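Beta-agarase D (Zobellia galactanivorans, PDB 4ASM) cleaves the beta-1,4-linkages of agarose at random positions with retention of anomeric configuration, its GH16 catalytic domain being the part crystallised here. Local coordinates at residues D246-Q251 and L291-K295. Sequence-based numbering, arbitrary orientation.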
loop_
_atom_site.group_PDB
_atom_site.type_symbol
_atom_site.label_atom_id
_atom_site.label_comp_id
_atom_site.label_asym_id
_atom_site.label_seq_id
_atom_site.Cartn_x
_atom_site.Cartn_y
_atom_site.Cartn_z
ATOM N N ASP A 246 -2.175 15.724 6.358
ATOM C CA ASP A 246 -1.347 16.921 6.318
ATOM C C ASP A 246 -0.861 17.233 7.715
ATOM O O ASP A 246 -1.530 17.956 8.486
ATOM C CB ASP A 246 -2.118 18.093 5.698
ATOM C CG ASP A 246 -1.231 19.297 5.427
ATOM O OD1 ASP A 246 -0.255 19.505 6.189
ATOM O OD2 ASP A 246 -1.506 20.045 4.445
ATOM N N ASN A 247 0.321 16.687 8.021
ATOM C CA ASN A 247 1.033 16.910 9.291
ATOM C C ASN A 247 0.326 16.316 10.522
ATOM O O ASN A 247 0.767 15.296 11.072
ATOM C CB ASN A 247 1.374 18.405 9.477
ATOM C CG ASN A 247 2.307 18.654 10.637
ATOM O OD1 ASN A 247 2.061 19.541 11.470
ATOM N ND2 ASN A 247 3.369 17.881 10.715
ATOM N N ASP A 248 -0.765 16.953 10.961
ATOM C CA ASP A 248 -1.461 16.568 12.189
ATOM C C ASP A 248 -2.981 16.544 12.013
ATOM O O ASP A 248 -3.719 16.490 12.991
ATOM C CB ASP A 248 -1.065 17.462 13.387
ATOM C CG ASP A 248 -1.246 18.939 13.113
ATOM O OD1 ASP A 248 -1.744 19.315 12.040
ATOM O OD2 ASP A 248 -0.849 19.737 13.999
ATOM N N ALA A 249 -3.412 16.554 10.749
ATOM C CA ALA A 249 -4.830 16.613 10.400
ATOM C C ALA A 249 -5.125 15.758 9.192
ATOM O O ALA A 249 -4.232 15.452 8.385
ATOM C CB ALA A 249 -5.226 18.060 10.114
ATOM N N VAL A 250 -6.396 15.403 9.053
ATOM C CA VAL A 250 -6.836 14.489 8.017
ATOM C C VAL A 250 -8.115 15.048 7.402
ATOM O O VAL A 250 -8.935 15.664 8.092
ATOM C CB VAL A 250 -7.156 13.106 8.641
ATOM C CG1 VAL A 250 -7.615 12.139 7.617
ATOM C CG2 VAL A 250 -5.919 12.544 9.366
ATOM N N GLN A 251 -8.284 14.836 6.099
ATOM C CA GLN A 251 -9.606 15.016 5.494
ATOM C C GLN A 251 -9.869 13.803 4.631
ATOM O O GLN A 251 -8.955 13.303 3.965
ATOM C CB GLN A 251 -9.734 16.328 4.714
ATOM C CG GLN A 251 -9.131 16.373 3.338
ATOM C CD GLN A 251 -9.480 17.685 2.646
ATOM O OE1 GLN A 251 -10.137 17.721 1.596
ATOM N NE2 GLN A 251 -9.044 18.766 3.241
ATOM N N LEU A 291 -9.645 21.724 6.702
ATOM C CA LEU A 291 -8.328 21.158 6.959
ATOM C C LEU A 291 -7.491 22.101 7.828
ATOM O O LEU A 291 -6.826 21.650 8.761
ATOM C CB LEU A 291 -7.610 20.817 5.644
ATOM C CG LEU A 291 -6.305 20.031 5.822
ATOM C CD1 LEU A 291 -6.533 18.640 6.395
ATOM C CD2 LEU A 291 -5.578 19.977 4.488
ATOM N N SER A 292 -7.562 23.406 7.547
ATOM C CA SER A 292 -6.850 24.398 8.383
ATOM C C SER A 292 -7.358 24.408 9.824
ATOM O O SER A 292 -6.573 24.475 10.740
ATOM C CB SER A 292 -6.898 25.783 7.760
ATOM O OG SER A 292 -6.086 25.797 6.596
ATOM N N ASP A 293 -8.671 24.298 10.014
ATOM C CA ASP A 293 -9.235 24.212 11.358
ATOM C C ASP A 293 -8.694 22.985 12.109
ATOM O O ASP A 293 -8.321 23.082 13.278
ATOM C CB ASP A 293 -10.774 24.163 11.255
ATOM C CG ASP A 293 -11.463 24.194 12.604
ATOM O OD1 ASP A 293 -11.182 25.112 13.414
ATOM O OD2 ASP A 293 -12.310 23.307 12.836
ATOM N N ALA A 294 -8.664 21.836 11.429
ATOM C CA ALA A 294 -8.153 20.612 12.025
ATOM C C ALA A 294 -6.675 20.741 12.428
ATOM O O ALA A 294 -6.307 20.371 13.519
ATOM C CB ALA A 294 -8.369 19.445 11.052
ATOM N N LYS A 295 -5.870 21.290 11.526
ATOM C CA LYS A 295 -4.456 21.568 11.787
ATOM C C LYS A 295 -4.289 22.519 12.974
ATOM O O LYS A 295 -3.431 22.305 13.823
ATOM C CB LYS A 295 -3.778 22.138 10.540
ATOM C CG LYS A 295 -3.617 21.109 9.408
ATOM C CD LYS A 295 -3.200 21.729 8.053
ATOM C CE LYS A 295 -1.890 22.477 8.136
ATOM N NZ LYS A 295 -0.741 21.564 8.294
HETATM O O HOH W 1 -0.333 21.306 11.017
#
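Lys295 NZ meets the Asp246 carboxylate over one face, 64° out of its plane, and bonds OD1 at 3.0 Å as a salt bridge. Leu291 CD2 lies near OD2 with an offset to the same side, while OD2 itself pairs with Arg232. Asp248 presents a second flat group: its OD1 sits 3.5 Å from Lys295 CA, which lies on one side of the carboxylate plane, with a bridging water on the other. The third is the Gln251 amide: Leu291 CB comes to its NE2 end at 3.5 Å, almost level with the amide plane, and so does not stack on a face.

The motif is a beta-hairpin with a two-residue turn, Asn247-Asp248, in the GH16 beta-sandwich (jelly-roll) catalytic domain. Two backbone bonds define it, from Asp246 N to Ala249 O (2.9 Å) and from Ala249 N to Asp246 O. Segment 291-295, the first part of helix 291-297, packs nearly antiparallel to strand 249-251 (155°). The contact lies away from the annotated substrate and calcium sites.

Its apolar part is close: Ala249 CB touches Ala294 CB at 3.6 Å and Lys295 CG at 3.5 Å, and Leu291 CD1 lies against the same CB at 4.0 Å. On the far face of the strand, Val250 points away from the helix and packs on Met285.

Beyond CG, bends at chi3 (59°) and chi4 turn the end of Lys295 away from Ala249, toward the Asp246 carboxylate and the turn. There one water accepts from NZ and donates to Asn247 OD1 and, at 2.6 Å, to Asp248 OD1.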